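Local coordinates for protein Esterase/lipase (Lactobacillus rhamnosus, PDB 4PO3) that probably hydrolyses carboxylic ester bonds as a serine esterase of the alpha/beta-hydrolase fold, and is captured here with a dibutoxypropyl propylphosphonate, at residues A[75-80]-A[105-110]; A[181-186]-A[277-282]. The protein carries 1 engineered substitution. All blocks are in the same frame, centred on the assembly; numbering follows the deposited sequence.

Contact 1: A[75-80]-A[105-110]; sequences GGWFYG and RLLPDV. With HY4 ((2R)-2,3-dibutoxypropyl hydrogen (S)-propylphosphonate), chain B.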
loop_
_atom_site.group_PDB
_atom_site.type_symbol
_atom_site.label_atom_id
_atom_site.label_comp_id
_atom_site.label_asym_id
_atom_site.label_seq_id
_atom_site.Cartn_x
_atom_site.Cartn_y
_atom_site.Cartn_z
ATOM N N GLY A 75 -6.055 -0.927 6.992
ATOM C CA GLY A 75 -6.560 -0.790 8.334
ATOM C C GLY A 75 -7.110 0.593 8.686
ATOM O O GLY A 75 -7.137 0.987 9.835
ATOM N N GLY A 76 -7.628 1.317 7.725
ATOM C CA GLY A 76 -8.327 2.583 8.040
ATOM C C GLY A 76 -7.513 3.652 8.705
ATOM O O GLY A 76 -8.071 4.556 9.353
ATOM N N TRP A 77 -6.181 3.596 8.519
ATOM C CA TRP A 77 -5.244 4.575 9.047
ATOM C C TRP A 77 -5.144 4.508 10.563
ATOM O O TRP A 77 -4.177 5.027 11.120
ATOM C CB TRP A 77 -5.580 6.017 8.581
ATOM C CG TRP A 77 -5.667 6.212 7.085
ATOM C CD1 TRP A 77 -4.644 6.459 6.222
ATOM C CD2 TRP A 77 -6.866 6.295 6.322
ATOM N NE1 TRP A 77 -5.142 6.550 4.938
ATOM C CE2 TRP A 77 -6.503 6.493 4.981
ATOM C CE3 TRP A 77 -8.225 6.154 6.638
ATOM C CZ2 TRP A 77 -7.460 6.615 3.945
ATOM C CZ3 TRP A 77 -9.163 6.233 5.622
ATOM C CH2 TRP A 77 -8.777 6.457 4.283
ATOM N N PHE A 78 -6.091 3.780 11.222
ATOM C CA PHE A 78 -6.121 3.595 12.714
ATOM C C PHE A 78 -5.608 2.235 13.211
ATOM O O PHE A 78 -5.403 2.031 14.416
ATOM C CB PHE A 78 -7.587 3.712 13.256
ATOM C CG PHE A 78 -8.107 5.134 13.363
ATOM C CD1 PHE A 78 -8.699 5.772 12.288
ATOM C CD2 PHE A 78 -8.089 5.773 14.586
ATOM C CE1 PHE A 78 -9.208 7.081 12.423
ATOM C CE2 PHE A 78 -8.539 7.082 14.733
ATOM C CZ PHE A 78 -9.114 7.723 13.662
ATOM N N TYR A 79 -5.338 1.334 12.286
ATOM C CA TYR A 79 -5.083 -0.044 12.634
ATOM C C TYR A 79 -4.007 -0.716 11.757
ATOM O O TYR A 79 -3.856 -0.424 10.547
ATOM C CB TYR A 79 -6.416 -0.816 12.578
ATOM C CG TYR A 79 -6.284 -2.323 12.565
ATOM C CD1 TYR A 79 -6.430 -3.024 11.388
ATOM C CD2 TYR A 79 -5.999 -3.042 13.722
ATOM C CE1 TYR A 79 -6.257 -4.415 11.338
ATOM C CE2 TYR A 79 -5.807 -4.425 13.686
ATOM C CZ TYR A 79 -5.928 -5.097 12.515
ATOM O OH TYR A 79 -5.779 -6.475 12.501
ATOM N N GLY A 80 -3.314 -1.676 12.356
ATOM C CA GLY A 80 -2.377 -2.523 11.589
ATOM C C GLY A 80 -0.955 -2.272 11.986
ATOM O O GLY A 80 -0.621 -1.351 12.740
ATOM N N ARG A 105 3.085 4.950 12.012
ATOM C CA ARG A 105 2.320 5.347 13.209
ATOM C C ARG A 105 0.864 5.521 12.809
ATOM O O ARG A 105 0.559 5.883 11.665
ATOM C CB ARG A 105 2.914 6.594 13.857
ATOM C CG ARG A 105 4.288 6.375 14.501
ATOM C CD ARG A 105 4.990 7.706 14.765
ATOM N NE ARG A 105 5.269 8.443 13.528
ATOM C CZ ARG A 105 5.580 9.718 13.485
ATOM N NH1 ARG A 105 5.714 10.378 14.612
ATOM N NH2 ARG A 105 5.861 10.298 12.339
ATOM N N LEU A 106 -0.033 5.204 13.715
ATOM C CA LEU A 106 -1.451 5.195 13.421
ATOM C C LEU A 106 -2.143 6.482 13.948
ATOM O O LEU A 106 -1.757 7.054 14.962
ATOM C CB LEU A 106 -2.084 4.026 14.126
ATOM C CG LEU A 106 -1.489 2.661 13.716
ATOM C CD1 LEU A 106 -2.123 1.556 14.536
ATOM C CD2 LEU A 106 -1.630 2.333 12.252
ATOM N N LEU A 107 -3.187 6.881 13.259
ATOM C CA LEU A 107 -4.179 7.823 13.790
ATOM C C LEU A 107 -4.703 7.232 15.100
ATOM O O LEU A 107 -4.844 6.026 15.199
ATOM C CB LEU A 107 -5.286 7.985 12.772
ATOM C CG LEU A 107 -5.194 8.975 11.658
ATOM C CD1 LEU A 107 -3.886 9.186 10.998
ATOM C CD2 LEU A 107 -6.324 8.694 10.668
ATOM N N PRO A 108 -4.981 8.082 16.119
ATOM C CA PRO A 108 -4.979 9.522 16.027
ATOM C C PRO A 108 -3.681 10.111 16.571
ATOM O O PRO A 108 -3.545 11.303 16.678
ATOM C CB PRO A 108 -6.169 9.911 16.906
ATOM C CG PRO A 108 -6.095 8.893 18.029
ATOM C CD PRO A 108 -5.617 7.610 17.382
ATOM N N ASP A 109 -2.697 9.282 16.811
ATOM C CA ASP A 109 -1.450 9.737 17.443
ATOM C C ASP A 109 -0.613 10.647 16.514
ATOM O O ASP A 109 0.153 11.505 16.960
ATOM C CB ASP A 109 -0.684 8.498 17.792
ATOM C CG ASP A 109 -1.497 7.578 18.687
ATOM O OD1 ASP A 109 -2.182 6.661 18.123
ATOM O OD2 ASP A 109 -1.505 7.896 19.909
ATOM N N VAL A 110 -0.795 10.413 15.237
ATOM C CA VAL A 110 -0.257 11.193 14.144
ATOM C C VAL A 110 -1.410 11.509 13.235
ATOM O O VAL A 110 -2.570 11.116 13.466
ATOM C CB VAL A 110 0.871 10.459 13.350
ATOM C CG1 VAL A 110 2.105 10.240 14.199
ATOM C CG2 VAL A 110 0.364 9.140 12.718
HETATM O O11 HY4 B . -8.145 0.211 5.163
HETATM P P13 HY4 B . -9.446 -0.216 4.527
HETATM C C3 HY4 B . -10.078 -1.836 5.068
HETATM C C2 HY4 B . -9.677 -2.186 6.487
HETATM C C1 HY4 B . -10.615 -3.255 7.085
HETATM O O5 HY4 B . -10.694 0.864 4.573
HETATM C C6 HY4 B . -10.795 2.199 5.066
HETATM C C7 HY4 B . -12.161 2.345 5.770
HETATM O O50 HY4 B . -12.324 3.742 6.032
HETATM C C33 HY4 B . -13.135 4.203 7.148
HETATM C C30 HY4 B . -14.611 3.762 7.152
HETATM C C31 HY4 B . -15.468 4.403 8.254
HETATM C C32 HY4 B . -16.396 5.500 7.766
HETATM C C8 HY4 B . -12.331 1.402 6.999
HETATM O O9 HY4 B . -13.187 0.230 6.800
HETATM C C26 HY4 B . -14.439 0.035 7.534
HETATM C C27 HY4 B . -14.328 -0.094 9.074
HETATM C C28 HY4 B . -14.595 -1.501 9.624
HETATM C C29 HY4 B . -13.834 -2.591 8.890
HETATM O O HOH W 1 -5.179 3.814 16.498
#

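Contact 2: A[181-186]-A[277-282]; sequences ALVCPV and KHVFNV. With HY4 ((2R)-2,3-dibutoxypropyl hydrogen (S)-propylphosphonate), chain B.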
loop_
_atom_site.group_PDB
_atom_site.type_symbol
_atom_site.label_atom_id
_atom_site.label_comp_id
_atom_site.label_asym_id
_atom_site.label_seq_id
_atom_site.Cartn_x
_atom_site.Cartn_y
_atom_site.Cartn_z
ATOM N N ALA A 181 0.380 -0.540 -7.755
ATOM C CA ALA A 181 -0.809 -1.416 -7.772
ATOM C C ALA A 181 -1.641 -1.168 -6.541
ATOM O O ALA A 181 -1.174 -1.358 -5.398
ATOM C CB ALA A 181 -0.423 -2.886 -7.831
ATOM N N LEU A 182 -2.843 -0.709 -6.770
ATOM C CA LEU A 182 -3.776 -0.401 -5.686
ATOM C C LEU A 182 -4.857 -1.434 -5.523
ATOM O O LEU A 182 -5.603 -1.720 -6.408
ATOM C CB LEU A 182 -4.393 0.967 -5.886
ATOM C CG LEU A 182 -3.425 2.092 -6.238
ATOM C CD1 LEU A 182 -4.287 3.339 -6.511
ATOM C CD2 LEU A 182 -2.332 2.333 -5.200
ATOM N N VAL A 183 -4.943 -2.001 -4.341
ATOM C CA VAL A 183 -5.895 -3.038 -4.074
ATOM C C VAL A 183 -7.033 -2.450 -3.224
ATOM O O VAL A 183 -6.820 -2.060 -2.063
ATOM C CB VAL A 183 -5.236 -4.200 -3.380
ATOM C CG1 VAL A 183 -6.285 -5.201 -2.999
ATOM C CG2 VAL A 183 -4.221 -4.856 -4.302
ATOM N N CYS A 184 -8.261 -2.445 -3.809
ATOM C CA CYS A 184 -9.413 -1.775 -3.184
ATOM C C CYS A 184 -9.060 -0.465 -2.450
ATOM O O CYS A 184 -9.357 -0.275 -1.249
ATOM C CB CYS A 184 -10.119 -2.705 -2.206
ATOM S SG CYS A 184 -10.589 -4.341 -2.856
ATOM N N PRO A 185 -8.447 0.450 -3.147
ATOM C CA PRO A 185 -8.003 1.663 -2.496
ATOM C C PRO A 185 -9.176 2.555 -2.073
ATOM O O PRO A 185 -10.234 2.492 -2.697
ATOM C CB PRO A 185 -7.230 2.357 -3.610
ATOM C CG PRO A 185 -7.955 1.961 -4.871
ATOM C CD PRO A 185 -8.242 0.498 -4.614
ATOM N N VAL A 186 -8.969 3.307 -0.988
ATOM C CA VAL A 186 -9.858 4.423 -0.622
ATOM C C VAL A 186 -9.134 5.686 -0.939
ATOM O O VAL A 186 -8.632 6.333 -0.098
ATOM C CB VAL A 186 -10.323 4.332 0.812
ATOM C CG1 VAL A 186 -11.314 5.482 1.167
ATOM C CG2 VAL A 186 -11.128 3.053 0.956
ATOM N N LYS A 277 -14.499 -10.454 -1.524
ATOM C CA LYS A 277 -14.810 -9.270 -0.772
ATOM C C LYS A 277 -13.607 -8.374 -0.657
ATOM O O LYS A 277 -12.561 -8.534 -1.400
ATOM C CB LYS A 277 -15.247 -9.697 0.637
ATOM C CG LYS A 277 -14.045 -10.277 1.417
ATOM C CD LYS A 277 -14.376 -10.887 2.791
ATOM C CE LYS A 277 -14.682 -9.834 3.849
ATOM N N HIS A 278 -13.775 -7.375 0.217
ATOM C CA HIS A 278 -12.752 -6.446 0.507
ATOM C C HIS A 278 -11.402 -7.142 0.775
ATOM O O HIS A 278 -11.196 -7.919 1.608
ATOM C CB HIS A 278 -13.182 -5.516 1.685
ATOM C CG HIS A 278 -12.446 -4.227 1.711
ATOM N ND1 HIS A 278 -12.328 -3.422 0.597
ATOM C CD2 HIS A 278 -11.786 -3.592 2.706
ATOM C CE1 HIS A 278 -11.610 -2.359 0.898
ATOM N NE2 HIS A 278 -11.259 -2.443 2.168
ATOM N N VAL A 279 -10.475 -6.726 -0.013
ATOM C CA VAL A 279 -9.072 -7.123 -0.030
ATOM C C VAL A 279 -8.843 -8.620 0.085
ATOM O O VAL A 279 -7.864 -9.015 0.667
ATOM C CB VAL A 279 -8.162 -6.287 0.915
ATOM C CG1 VAL A 279 -8.320 -4.799 0.618
ATOM C CG2 VAL A 279 -8.390 -6.545 2.380
ATOM N N PHE A 280 -9.703 -9.427 -0.542
ATOM C CA PHE A 280 -9.595 -10.902 -0.440
ATOM C C PHE A 280 -8.205 -11.432 -0.864
ATOM O O PHE A 280 -7.695 -12.418 -0.305
ATOM C CB PHE A 280 -10.710 -11.605 -1.274
ATOM C CG PHE A 280 -10.446 -11.583 -2.770
ATOM C CD1 PHE A 280 -9.713 -12.566 -3.357
ATOM C CD2 PHE A 280 -10.908 -10.543 -3.584
ATOM C CE1 PHE A 280 -9.402 -12.507 -4.703
ATOM C CE2 PHE A 280 -10.615 -10.494 -4.930
ATOM C CZ PHE A 280 -9.866 -11.513 -5.494
ATOM N N ASN A 281 -7.588 -10.804 -1.874
ATOM C CA ASN A 281 -6.301 -11.329 -2.417
ATOM C C ASN A 281 -5.093 -11.088 -1.494
ATOM O O ASN A 281 -4.055 -11.690 -1.706
ATOM C CB ASN A 281 -6.014 -10.825 -3.855
ATOM C CG ASN A 281 -5.929 -9.307 -3.890
ATOM O OD1 ASN A 281 -6.884 -8.622 -3.541
ATOM N ND2 ASN A 281 -4.748 -8.803 -4.136
ATOM N N VAL A 282 -5.248 -10.200 -0.508
ATOM C CA VAL A 282 -4.280 -9.948 0.553
ATOM C C VAL A 282 -4.581 -10.837 1.753
ATOM O O VAL A 282 -3.665 -11.415 2.402
ATOM C CB VAL A 282 -4.344 -8.463 0.962
ATOM C CG1 VAL A 282 -3.459 -8.139 2.122
ATOM C CG2 VAL A 282 -3.993 -7.539 -0.205
HETATM O O11 HY4 B . -8.145 0.211 5.163
HETATM P P13 HY4 B . -9.446 -0.216 4.527
HETATM C C3 HY4 B . -10.078 -1.836 5.068
HETATM C C2 HY4 B . -9.677 -2.186 6.487
HETATM C C1 HY4 B . -10.615 -3.255 7.085
HETATM O O5 HY4 B . -10.694 0.864 4.573
HETATM C C6 HY4 B . -10.795 2.199 5.066
HETATM C C7 HY4 B . -12.161 2.345 5.770
HETATM O O50 HY4 B . -12.324 3.742 6.032
HETATM C C33 HY4 B . -13.135 4.203 7.148
HETATM C C30 HY4 B . -14.611 3.762 7.152
HETATM C C31 HY4 B . -15.468 4.403 8.254
HETATM C C32 HY4 B . -16.396 5.500 7.766
HETATM C C8 HY4 B . -12.331 1.402 6.999
HETATM O O9 HY4 B . -13.187 0.230 6.800
HETATM C C26 HY4 B . -14.439 0.035 7.534
HETATM C C27 HY4 B . -14.328 -0.094 9.074
HETATM C C28 HY4 B . -14.595 -1.501 9.624
HETATM C C29 HY4 B . -13.834 -2.591 8.890
#

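Contact 1: A[75-80]-A[105-110]
Leu107 is the bump of this contact, and Trp77 and Phe78 form the hollow that takes it. The hollow belongs to the HGGGW loop after strand 66-72, a loop that in many alpha/beta-hydrolases carries the oxyanion hole; the loop after strand 98-102 brings in the leucine. Its CB stands almost squarely above the middle of the Phe78 ring, 3.8 Å from the centroid and only 4° off the ring normal, a CH-pi contact in which the two side chains cross at about a right angle. Further out, Leu107 CD2 wedges into the corner between the two aromatic residues, 3.5 Å from Trp77 CB and 3.7 Å from Phe78 CE1. Pro108, which follows a cis peptide bond, adds its CD near Phe78 CE2. Helices 4-28 and 200-211 also pack on Phe78, and Tyr206 meets it edge to face.

Leu106 is a second, smaller bump. With CG turned anti to its own carbonyl carbon (chi1 -59°), its branched end reaches across to the backbone of the other loop: CD1 lies 3.3 Å from Phe78 O and also near Gly80 O, while CD2 comes up to Tyr79 N. Polar links fasten the backbones beside these contacts. Leu107 N gives a 3.0 Å hydrogen bond to Trp77 O, tilted 25° from the carbonyl plane; Gln115 NE2 grips the same oxygen. A water donates to both Phe78 O and Leu107 O, bridging the loops. On the ligand side, Gly75 N and Gly76 N, joined by Ala147 N, donate hydrogen bonds to HY4, consistent with an oxyanion hole; both glycines reach its phosphonate oxygen O11, the shorter bond, Gly76 N to O11 of HY4, being 2.8 Å.

Contact 2: A[181-186]-A[277-282]
Both ring nitrogens of His278 are hydrogen-bonded, ND1 to Asp243 OD1 and NE2 to Ser146 OG, while CE1 of the ring rests 3.5 Å from Cys184 CB. With CG anti to the backbone N (chi1 -158°), the imidazole is carried toward the ligand: phosphorus P13 of HY4 lies at its edge, in the ring plane, and carbon C3 of HY4 is 3.2 Å from NE2. Val279 CG1 sits over the centre of one ring face, 4.0 Å above the plane, and the same methyl also meets Cys184 CB at 3.9 Å. Ser146, His278 and Asp243 have the geometry of a Ser-His-Asp triad and are probably the catalytic one, with the histidine in its usual alpha/beta-hydrolase place on a late loop, here just ahead of helix 280-283, and Cys184 just past the end of strand 179-183. A leucine in place of His278 would probably leave Asp243 OD1 and Ser146 OG without their ring-nitrogen partners. Behind the ring the packing turns apolar: Val183 CG1 faces Val279 CG1 and Val282 CG2. Asn281 comes to Val183 from the opposite direction, its OD1 3.5 Å from Val183 CG1, while its ND2 is hydrogen-bonded to Asn294 OD1.

Along the chain the two contacts come in series: 75-80 with 105-110 closes well before 181-186 meets 277-282. Their centres lie about 18 Å apart, yet both touch HY4. The loop 75-80 follows strand 66-72, and segment 181-186 starts on strand 179-183; in the parallel part of the central sheet, strand 140-145 runs between these two. Contact 1 supplies the glycines of the probable oxyanion hole and contact 2 the histidine of the probable triad, and the phosphonate group sits between them. The contacts also meet directly, Trp77 CH2 packing on Val186 CG1 at 4.1 Å. Loops after strands 66-72 and 263-268 bring Gly75, Gly76 and His278 to the same ligand, consistent with one active site.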